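Local coordinates for protein cycloalternan-forming enzyme (Listeria monocytogenes serovar 1/2a, PDB 5F7U) that belongs to the glycosyl hydrolase family 31, joins a TIM barrel to beta-rich domains, and binds glycans and magnesium ions, at residues V124-D129 against T135-A140; L151-L156 against S176-E181; E185-T190 against I196-S201; K341-I346 against D726-V731. The protein carries 1 engineered substitution. All blocks are in the same frame, centred on the assembly; numbering follows the deposited sequence. Where two conformers were deposited one is given.

Contact 1 of 4, residues V124-D129 against T135-A140; sequences VTSVVD and TLNMTA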
# COMPACT_ATOMS: atom_id res chain seq x y z
N VAL A 124 -14.09 28.50 25.06
CA VAL A 124 -15.48 28.25 24.64
C VAL A 124 -16.37 29.16 25.49
O VAL A 124 -16.36 29.05 26.72
CB VAL A 124 -15.89 26.77 24.84
CG1 VAL A 124 -17.35 26.54 24.45
CG2 VAL A 124 -14.97 25.85 24.04
N THR A 125 -17.12 30.06 24.85
CA THR A 125 -18.01 30.95 25.56
C THR A 125 -19.44 30.43 25.63
O THR A 125 -20.17 30.75 26.57
CB THR A 125 -18.00 32.39 24.98
OG1 THR A 125 -18.41 32.35 23.62
CG2 THR A 125 -16.62 32.97 25.06
N SER A 126 -19.83 29.63 24.64
CA SER A 126 -21.14 28.98 24.66
C SER A 126 -21.17 27.78 23.72
O SER A 126 -20.39 27.69 22.76
CB SER A 126 -22.28 29.96 24.35
OG SER A 126 -22.29 30.35 22.98
N VAL A 127 -22.09 26.88 24.03
CA VAL A 127 -22.30 25.64 23.29
C VAL A 127 -23.74 25.70 22.76
O VAL A 127 -24.68 25.95 23.52
CB VAL A 127 -22.13 24.40 24.21
CG1 VAL A 127 -22.41 23.10 23.47
CG2 VAL A 127 -20.74 24.37 24.83
N VAL A 128 -23.91 25.48 21.46
CA VAL A 128 -25.24 25.43 20.84
C VAL A 128 -25.40 24.04 20.21
O VAL A 128 -24.66 23.67 19.30
CB VAL A 128 -25.42 26.53 19.77
CG1 VAL A 128 -26.80 26.44 19.15
CG2 VAL A 128 -25.20 27.92 20.37
N ASP A 129 -26.36 23.26 20.71
CA ASP A 129 -26.58 21.92 20.20
C ASP A 129 -27.75 21.99 19.24
O ASP A 129 -28.90 22.25 19.65
CB ASP A 129 -26.84 20.94 21.34
CG ASP A 129 -27.10 19.51 20.85
OD1 ASP A 129 -27.16 19.28 19.62
OD2 ASP A 129 -27.25 18.64 21.72
N THR A 135 -22.29 23.56 17.85
CA THR A 135 -21.42 24.72 17.64
C THR A 135 -20.76 25.09 18.94
O THR A 135 -21.44 25.27 19.96
CB THR A 135 -22.25 25.93 17.17
OG1 THR A 135 -22.95 25.58 15.97
CG2 THR A 135 -21.36 27.19 16.93
N LEU A 136 -19.44 25.25 18.91
CA LEU A 136 -18.74 25.85 20.05
C LEU A 136 -18.39 27.27 19.67
O LEU A 136 -17.59 27.49 18.76
CB LEU A 136 -17.48 25.04 20.39
CG LEU A 136 -17.62 23.52 20.61
CD1 LEU A 136 -16.26 22.90 20.94
CD2 LEU A 136 -18.61 23.20 21.71
N ASN A 137 -19.02 28.25 20.32
CA ASN A 137 -18.70 29.65 20.11
C ASN A 137 -17.47 29.98 20.92
O ASN A 137 -17.42 29.69 22.13
CB ASN A 137 -19.89 30.52 20.49
CG ASN A 137 -21.05 30.36 19.52
OD1 ASN A 137 -20.91 30.65 18.34
ND2 ASN A 137 -22.18 29.92 20.02
N MET A 138 -16.48 30.60 20.28
CA MET A 138 -15.18 30.78 20.90
C MET A 138 -14.68 32.21 20.91
O MET A 138 -15.10 33.03 20.08
CB MET A 138 -14.16 29.89 20.19
CG MET A 138 -14.41 28.41 20.41
SD MET A 138 -13.60 27.39 19.18
CE MET A 138 -13.52 25.86 20.11
N THR A 139 -13.80 32.51 21.86
CA THR A 139 -13.01 33.75 21.83
C THR A 139 -11.66 33.41 21.19
O THR A 139 -11.30 32.24 21.06
CB THR A 139 -12.78 34.37 23.20
OG1 THR A 139 -12.34 33.36 24.12
CG2 THR A 139 -14.07 35.00 23.70
N ALA A 140 -10.95 34.45 20.76
CA ALA A 140 -9.64 34.30 20.13
C ALA A 140 -8.58 34.99 20.98
O ALA A 140 -8.86 35.95 21.71
CB ALA A 140 -9.67 34.88 18.72

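Contact 2 of 4, residues L151-L156 against S176-E181; sequences LSFEDL and SGYTVE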
# COMPACT_ATOMS: atom_id res chain seq x y z
N LEU A 151 -18.87 20.61 15.57
CA LEU A 151 -18.63 19.18 15.77
C LEU A 151 -19.81 18.43 15.18
O LEU A 151 -20.96 18.80 15.42
CB LEU A 151 -18.52 18.84 17.26
CG LEU A 151 -17.62 19.69 18.16
CD1 LEU A 151 -17.68 19.18 19.59
CD2 LEU A 151 -16.19 19.69 17.67
N SER A 152 -19.51 17.38 14.43
CA SER A 152 -20.53 16.48 13.92
C SER A 152 -19.98 15.07 13.88
O SER A 152 -18.76 14.86 13.97
CB SER A 152 -21.02 16.92 12.53
OG SER A 152 -19.95 16.95 11.59
N PHE A 153 -20.88 14.10 13.74
CA PHE A 153 -20.48 12.70 13.69
C PHE A 153 -20.71 12.13 12.31
O PHE A 153 -21.84 11.93 11.90
CB PHE A 153 -21.23 11.91 14.78
CG PHE A 153 -20.77 12.26 16.17
CD1 PHE A 153 -19.60 11.71 16.69
CD2 PHE A 153 -21.48 13.20 16.93
CE1 PHE A 153 -19.15 12.06 17.97
CE2 PHE A 153 -21.03 13.56 18.21
CZ PHE A 153 -19.86 12.99 18.72
N GLU A 154 -19.63 11.87 11.59
CA GLU A 154 -19.72 11.14 10.33
C GLU A 154 -20.30 9.73 10.59
O GLU A 154 -21.08 9.22 9.80
CB GLU A 154 -18.34 11.09 9.65
CG GLU A 154 -18.33 10.49 8.24
CD GLU A 154 -18.30 8.98 8.21
OE1 GLU A 154 -17.85 8.36 9.20
OE2 GLU A 154 -18.74 8.38 7.21
N ASP A 155 -19.91 9.15 11.72
CA ASP A 155 -20.60 8.01 12.31
C ASP A 155 -20.40 8.09 13.81
O ASP A 155 -19.69 8.97 14.29
CB ASP A 155 -20.08 6.66 11.72
CG ASP A 155 -21.07 5.50 11.88
OD1 ASP A 155 -22.14 5.62 12.55
OD2 ASP A 155 -20.78 4.40 11.34
N LEU A 156 -21.03 7.20 14.57
CA LEU A 156 -20.94 7.29 16.02
C LEU A 156 -19.51 7.12 16.54
O LEU A 156 -19.20 7.51 17.66
CB LEU A 156 -21.92 6.32 16.68
CG LEU A 156 -23.40 6.55 16.29
CD1 LEU A 156 -24.27 5.58 17.07
CD2 LEU A 156 -23.82 8.00 16.54
N SER A 176 -27.34 12.00 14.69
CA SER A 176 -27.98 12.61 15.85
C SER A 176 -27.84 11.80 17.13
O SER A 176 -28.24 12.25 18.21
CB SER A 176 -29.48 12.83 15.57
OG SER A 176 -29.63 13.81 14.58
N GLY A 177 -27.25 10.61 17.02
CA GLY A 177 -27.14 9.69 18.16
C GLY A 177 -26.07 10.06 19.18
O GLY A 177 -25.25 9.23 19.55
N TYR A 178 -26.08 11.31 19.64
CA TYR A 178 -25.16 11.73 20.69
C TYR A 178 -25.93 12.37 21.84
O TYR A 178 -27.10 12.75 21.69
CB TYR A 178 -24.09 12.70 20.12
CG TYR A 178 -24.65 13.97 19.53
CD1 TYR A 178 -24.95 15.07 20.35
CD2 TYR A 178 -24.87 14.08 18.15
CE1 TYR A 178 -25.48 16.24 19.81
CE2 TYR A 178 -25.39 15.26 17.59
CZ TYR A 178 -25.68 16.33 18.42
OH TYR A 178 -26.19 17.50 17.92
N THR A 179 -25.28 12.46 23.00
CA THR A 179 -25.82 13.21 24.12
C THR A 179 -24.79 14.22 24.59
O THR A 179 -23.59 14.05 24.36
CB THR A 179 -26.32 12.29 25.27
OG1 THR A 179 -25.25 11.46 25.71
CG2 THR A 179 -27.43 11.40 24.79
N VAL A 180 -25.26 15.29 25.21
CA VAL A 180 -24.39 16.39 25.61
C VAL A 180 -24.59 16.62 27.10
O VAL A 180 -25.74 16.64 27.57
CB VAL A 180 -24.70 17.69 24.83
CG1 VAL A 180 -23.78 18.84 25.24
CG2 VAL A 180 -24.60 17.48 23.33
N GLU A 181 -23.48 16.79 27.81
CA GLU A 181 -23.49 17.24 29.19
C GLU A 181 -22.70 18.54 29.24
O GLU A 181 -21.47 18.53 29.19
CB GLU A 181 -22.85 16.18 30.09
CG GLU A 181 -22.80 16.54 31.57
CD GLU A 181 -24.13 16.39 32.28
OE1 GLU A 181 -25.17 16.18 31.62
OE2 GLU A 181 -24.14 16.48 33.53

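Contact 3 of 4, residues E185-T190 against I196-S201; sequences EKVTVT and IEIQKS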
# COMPACT_ATOMS: atom_id res chain seq x y z
N GLU A 185 -17.67 24.66 33.19
CA GLU A 185 -16.24 24.49 32.91
C GLU A 185 -15.94 23.56 31.75
O GLU A 185 -14.83 23.57 31.23
CB GLU A 185 -15.49 24.01 34.16
CG GLU A 185 -15.75 24.82 35.42
CD GLU A 185 -16.88 24.26 36.30
OE1 GLU A 185 -17.85 23.63 35.77
OE2 GLU A 185 -16.80 24.46 37.54
N LYS A 186 -16.91 22.73 31.37
CA LYS A 186 -16.64 21.59 30.49
C LYS A 186 -17.90 21.19 29.72
O LYS A 186 -19.00 21.32 30.22
CB LYS A 186 -16.19 20.42 31.36
CG LYS A 186 -15.62 19.23 30.62
CD LYS A 186 -15.43 18.10 31.61
CE LYS A 186 -14.71 16.94 30.95
NZ LYS A 186 -14.38 15.90 31.95
N VAL A 187 -17.72 20.71 28.49
CA VAL A 187 -18.82 20.07 27.76
C VAL A 187 -18.34 18.69 27.33
O VAL A 187 -17.22 18.55 26.85
CB VAL A 187 -19.36 20.94 26.59
CG1 VAL A 187 -18.25 21.37 25.63
CG2 VAL A 187 -20.49 20.23 25.84
N THR A 188 -19.19 17.68 27.56
CA THR A 188 -18.88 16.31 27.17
C THR A 188 -19.92 15.85 26.17
O THR A 188 -21.11 15.99 26.41
CB THR A 188 -18.83 15.37 28.39
OG1 THR A 188 -17.87 15.88 29.32
CG2 THR A 188 -18.46 13.93 27.97
N VAL A 189 -19.43 15.32 25.05
CA VAL A 189 -20.27 14.82 23.96
C VAL A 189 -20.04 13.32 23.86
O VAL A 189 -18.91 12.87 23.67
CB VAL A 189 -19.97 15.53 22.63
CG1 VAL A 189 -20.95 15.12 21.55
CG2 VAL A 189 -20.03 17.04 22.84
N THR A 190 -21.13 12.57 23.97
CA THR A 190 -21.06 11.13 24.11
C THR A 190 -21.87 10.41 23.04
O THR A 190 -23.01 10.78 22.75
CB THR A 190 -21.55 10.76 25.53
OG1 THR A 190 -20.67 11.39 26.47
CG2 THR A 190 -21.56 9.24 25.75
N ILE A 196 -16.25 12.66 24.03
CA ILE A 196 -15.47 13.84 23.66
C ILE A 196 -15.53 14.83 24.81
O ILE A 196 -16.59 15.38 25.09
CB ILE A 196 -15.98 14.50 22.35
CG1 ILE A 196 -16.18 13.45 21.23
CG2 ILE A 196 -15.05 15.63 21.91
CD1 ILE A 196 -14.96 12.58 20.92
N GLU A 197 -14.39 15.01 25.50
CA GLU A 197 -14.33 15.86 26.69
C GLU A 197 -13.66 17.17 26.32
O GLU A 197 -12.48 17.18 25.96
CB GLU A 197 -13.54 15.19 27.81
CG GLU A 197 -14.18 13.95 28.39
CD GLU A 197 -13.36 13.36 29.52
OE1 GLU A 197 -12.89 14.11 30.41
OE2 GLU A 197 -13.21 12.13 29.52
N ILE A 198 -14.41 18.26 26.43
CA ILE A 198 -13.91 19.58 26.01
C ILE A 198 -13.89 20.53 27.21
O ILE A 198 -14.95 20.92 27.69
CB ILE A 198 -14.75 20.17 24.85
CG1 ILE A 198 -14.74 19.24 23.63
CG2 ILE A 198 -14.27 21.57 24.45
CD1 ILE A 198 -15.97 19.39 22.78
N GLN A 199 -12.70 20.86 27.69
CA GLN A 199 -12.57 21.94 28.69
C GLN A 199 -12.86 23.27 28.00
O GLN A 199 -12.53 23.43 26.82
CB GLN A 199 -11.19 21.94 29.36
CG GLN A 199 -10.91 20.74 30.28
CD GLN A 199 -11.86 20.58 31.49
OE1 GLN A 199 -12.40 21.56 32.04
NE2 GLN A 199 -12.06 19.34 31.92
N LYS A 200 -13.51 24.19 28.71
CA LYS A 200 -13.92 25.45 28.09
C LYS A 200 -12.93 26.60 28.26
O LYS A 200 -12.89 27.48 27.42
CB LYS A 200 -15.28 25.88 28.61
CG LYS A 200 -16.42 24.98 28.16
CD LYS A 200 -17.73 25.60 28.59
CE LYS A 200 -18.91 24.78 28.11
NZ LYS A 200 -20.17 25.44 28.57
N SER A 201 -12.16 26.61 29.34
CA SER A 201 -11.31 27.75 29.64
C SER A 201 -9.97 27.30 30.26
O SER A 201 -9.92 27.06 31.46
CB SER A 201 -12.05 28.73 30.55
OG SER A 201 -11.24 29.88 30.82
O HOH W 1 -12.39 24.99 31.76

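Contact 4 of 4, residues K341-I346 against D726-V731; sequences KDQNDI and DYPEDV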
# COMPACT_ATOMS: atom_id res chain seq x y z
N LYS A 341 -13.79 -0.43 15.22
CA LYS A 341 -13.77 -1.71 15.95
C LYS A 341 -12.34 -2.22 16.12
O LYS A 341 -12.00 -2.87 17.12
CB LYS A 341 -14.62 -2.76 15.20
CG LYS A 341 -16.09 -2.36 15.04
CD LYS A 341 -16.93 -3.43 14.32
CE LYS A 341 -16.95 -3.28 12.78
NZ LYS A 341 -17.60 -2.01 12.32
N ASP A 342 -11.51 -1.91 15.12
CA ASP A 342 -10.09 -2.24 15.11
C ASP A 342 -9.36 -1.35 14.09
O ASP A 342 -9.98 -0.45 13.53
CB ASP A 342 -9.87 -3.76 14.86
CG ASP A 342 -10.39 -4.25 13.52
OD1 ASP A 342 -10.41 -3.52 12.50
OD2 ASP A 342 -10.71 -5.47 13.45
N GLN A 343 -8.06 -1.57 13.85
CA GLN A 343 -7.30 -0.64 13.00
C GLN A 343 -7.76 -0.67 11.55
O GLN A 343 -7.78 0.36 10.87
CB GLN A 343 -5.78 -0.92 13.04
CG GLN A 343 -5.20 -0.90 14.45
CD GLN A 343 -5.27 0.48 15.08
OE1 GLN A 343 -6.21 0.81 15.81
NE2 GLN A 343 -4.25 1.28 14.82
N ASN A 344 -8.15 -1.87 11.09
CA ASN A 344 -8.62 -1.99 9.73
C ASN A 344 -9.98 -1.35 9.53
O ASN A 344 -10.27 -0.83 8.44
CB ASN A 344 -8.60 -3.45 9.32
CG ASN A 344 -7.20 -4.00 9.27
OD1 ASN A 344 -6.33 -3.40 8.62
ND2 ASN A 344 -6.94 -5.08 10.00
N ASP A 345 -10.77 -1.35 10.60
CA ASP A 345 -12.05 -0.65 10.59
C ASP A 345 -11.86 0.87 10.55
O ASP A 345 -12.69 1.58 9.96
CB ASP A 345 -12.88 -1.04 11.80
CG ASP A 345 -14.34 -0.67 11.63
OD1 ASP A 345 -14.87 -0.92 10.53
OD2 ASP A 345 -14.92 -0.14 12.59
N ILE A 346 -10.77 1.37 11.14
CA ILE A 346 -10.44 2.80 11.04
C ILE A 346 -10.19 3.14 9.57
O ILE A 346 -10.72 4.13 9.06
CB ILE A 346 -9.25 3.19 11.95
CG1 ILE A 346 -9.69 3.11 13.42
CG2 ILE A 346 -8.67 4.56 11.59
CD1 ILE A 346 -8.53 3.19 14.42
N ASP A 726 -2.94 -5.25 12.40
CA ASP A 726 -3.72 -6.35 12.98
C ASP A 726 -3.48 -6.53 14.48
O ASP A 726 -4.32 -7.14 15.20
CB ASP A 726 -3.42 -7.68 12.26
CG ASP A 726 -4.00 -7.75 10.85
OD1 ASP A 726 -4.46 -6.74 10.29
OD2 ASP A 726 -4.00 -8.87 10.29
N TYR A 727 -2.35 -6.03 14.95
CA TYR A 727 -1.91 -6.24 16.36
C TYR A 727 -1.42 -4.93 16.98
O TYR A 727 -0.24 -4.81 17.32
CB TYR A 727 -0.84 -7.33 16.43
CG TYR A 727 -1.25 -8.62 15.79
CD1 TYR A 727 -2.02 -9.57 16.48
CD2 TYR A 727 -0.93 -8.88 14.46
CE1 TYR A 727 -2.42 -10.75 15.86
CE2 TYR A 727 -1.32 -10.06 13.84
CZ TYR A 727 -2.07 -10.98 14.55
OH TYR A 727 -2.46 -12.14 13.90
N PRO A 728 -2.32 -3.93 17.14
CA PRO A 728 -1.83 -2.62 17.53
C PRO A 728 -1.30 -2.52 18.96
O PRO A 728 -0.48 -1.63 19.23
CB PRO A 728 -3.06 -1.71 17.37
CG PRO A 728 -4.23 -2.64 17.46
CD PRO A 728 -3.76 -3.89 16.79
N GLU A 729 -1.73 -3.42 19.83
CA GLU A 729 -1.27 -3.40 21.23
C GLU A 729 0.04 -4.13 21.42
O GLU A 729 0.67 -4.02 22.47
CB GLU A 729 -2.30 -4.04 22.15
CG GLU A 729 -3.64 -3.31 22.14
CD GLU A 729 -4.56 -3.83 23.20
OE1 GLU A 729 -4.37 -4.99 23.66
OE2 GLU A 729 -5.46 -3.07 23.60
N ASP A 730 0.46 -4.88 20.40
CA ASP A 730 1.65 -5.71 20.49
C ASP A 730 2.91 -4.87 20.32
O ASP A 730 3.22 -4.43 19.21
CB ASP A 730 1.60 -6.83 19.46
CG ASP A 730 2.69 -7.88 19.68
OD1 ASP A 730 3.82 -7.53 20.10
OD2 ASP A 730 2.42 -9.06 19.40
N VAL A 731 3.63 -4.68 21.42
CA VAL A 731 4.82 -3.80 21.41
C VAL A 731 5.90 -4.23 20.40
O VAL A 731 6.68 -3.40 19.92
CB VAL A 731 5.42 -3.58 22.81
CG1 VAL A 731 4.39 -2.87 23.69
CG2 VAL A 731 5.85 -4.89 23.45

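Contact 1 of 4, residues V124-D129 against T135-A140
Val124 opens this antiparallel beta hairpin of strands 106-129 and 134-140, its CG2 lying 4.2 Å from Met138 CE and its CG1 packing on Leu136 CB. One residue on, the pairing slips into a classic beta bulge, in which Thr125 and Ser126 both face Asn137. Asn137 O takes the N-H of Thr125 at 2.8 Å and, weakly, that of Ser126. The CG2 methyl of Thr125 meets CG2 of Thr139 at 3.5 Å, the two side chains crossing at a slant. Ser126 is bonded to Asn137 twice. Its O accepts from Asn137 N at 2.9 Å, and its OG accepts from Asn137 ND2 at 3.0 Å, the hydroxyl oxygen lying 20° out of the amide plane. With chi1 at 71°, Ser126 OG sits between its own backbone N and carbonyl carbon, facing the amide. Lys148 of the next strand holds Asn137 OD1, so both ends of that amide are occupied, which probably fixes its rotation. Val127 returns to the face of Val124 and lies side by side with Leu136, Val127 CG2 4.0 Å from Leu136 CD2. Lys200 and Ile198 of strand 194-200 pack against this apolar face. Val128 closes a regular pair with Thr135 through two nearly straight backbone bonds, and on the opposite face from Val127 its CG2 lies 3.6 Å from Asn137 ND2.

Contact 2 of 4, residues L151-L156 against S176-E181
Phe153 and Tyr178 bring these two segments together through their rings, which cross at a slant with planes 36° apart and centroids 5.7 Å from each other. Phe153 CD2 lies 3.7 Å from Tyr178 CD2, and Phe153 CE2 is as near to Tyr178 CB, so the phenylalanine meets CB of the tyrosine as well as its ring. A second, smaller touch joins Leu156 to the backbone of Gly177, where the CD2 methyl rests 3.6 Å from the carbonyl O. No hydrogen bond links the two segments, and the contact is made by van der Waals packing.

Further out, the chain shape sets these groups in place. Gly177 is the centre of an inverse gamma turn, closed by a weak bond from Tyr178 N to Ser176 O at 2.8 Å. The tyrosine ring rises from this turn with chi1 at 61° and chi2 at 84°, which together turn CD2 toward Phe153, and its hydroxyl is bonded to Asp129 OD1. On the other side the chain turns a corner at Glu154. Just after it, Asp155 OD1 accepts from Leu156 N at 2.8 Å, met from above the carboxylate plane.

Within the galactose mutarotase-like domain, Phe153 is also packed by Leu159 of strand 158-164, Val189 of strand 186-190 and Leu194 of strand 194-200. The aromatic pair thus lies where the end of strand 148-153 meets the hairpins that follow the turn at Gly177.

Contact 3 of 4, residues E185-T190 against I196-S201
Lys186 lies across Glu197 and Gln199, its aliphatic chain passing over both before NZ reaches Glu197 OE1 in a 2.8 Å salt bridge. CG stands anti to the backbone N, chi1 -169°, and the chain runs extended from there, which carries the ammonium group diagonally past its own partner Gln199 to Glu197, on the same face of the ladder. It meets the carboxylate oxygen from above, 43° out of the carboxylate plane.

Beneath this polar face runs the antiparallel hairpin of strands 186-190 and 194-200. Val187 and Ile198 form a hydrogen-bonded pair, with Val187 N to Ile198 O and Ile198 N to Val187 O both 2.9 Å. Val189 and Ile196 repeat the pattern, Ile196 N reaching Val189 O at 2.7 Å. On the apolar face Val187 and Ile198 lie side by side, CG1 of the valine 3.8 Å from CB of the isoleucine. Val189 and Ile196 meet more loosely through their CB atoms. Phe153 and Leu151 of strand 148-153 pack on Val189 and Ile198 respectively.

At the open end of the hairpin, Glu185 O accepts from Lys200 N at 2.9 Å, the donor tilted 34° from the carbonyl plane. A water accepts from Ser201 N and lies 2.9 Å from Glu185 O, to which it probably donates.

The ladder is therefore two-sided, with charge paired on the face of Lys186 and Glu197 and mainly branched aliphatics on the other, where Lys200 runs past Val187 at the open end. The buried ammonium group of Lys200 is met by Asp182 OD1 and Thr183 O, which probably offsets the cost of taking its charge out of water.

Contact 4 of 4, residues K341-I346 against D726-V731
The N-terminal turn of helix 343-354 meets the loop that follows helix 723-726, bringing together parts of the chain 380 residues apart. Asn344 supplies the polar link, its ND2 donating to Asp726 OD1 at 3.0 Å with an N-H...O angle of 161°. The oxygen lies in the amide plane, whereas the donor stands 37° above the carboxylate plane, and the two flat groups are turned almost perpendicular, 89° apart. Arg721 forms a salt bridge with Asp726 OD2, so each carboxylate oxygen has a partner, which should limit its rotation.

Beside this bond, Gln343 and Pro728 lie alongside each other, pointing opposite ways. Gln343 CG touches Pro728 CG at 3.6 Å and Pro728 CB at 3.7 Å, an aliphatic meeting with the proline ring. The chain of Gln343 bends back beyond CG, laying its amide carbon near the ring as well, and NE2 donates onward to Ser293 O. Pro728 itself is held within a type I beta turn from Tyr727 to Asp730.

The helix start has its own bracing. Asp342 is the N-cap, its OD1 accepting from Asp345 N at 2.9 Å. Asp345 OD2 in turn takes the backbone N-H of Lys341, also at 2.9 Å, and pairs more loosely with that lysine's ammonium group.

Met725 of helix 723-726 packs on both Gln343 and Asn344, and Lys296 lies against Gln343. The contact thus sets helix 343-354, which follows strand 333-338, against the loop running from helix 723-726 towards strand 740-742.

Overall arrangement
Contacts 1, 2 and 3 form one connected cluster in the beta-rich region, while contact 4 stands apart, its centre about 24 Å from that of contact 2. Contact 4 lies nearest the centre of the chain, about 17 Å centre to centre; the hairpins of contacts 1 and 3 lie farthest out, about 40 and 37 Å. These two ladders are joined by the backbone bond between Val124 and Lys200, their apolar faces meeting where Leu136 approaches Ile198, while more exposed polar residues line their other faces. Strand 179-182 of contact 2 extends the hairpin of contact 3. Backbone bonds dominate the hairpins, rings carry contact 2, and contact 4 joins its segments by one amide-carboxylate bond and proline packing.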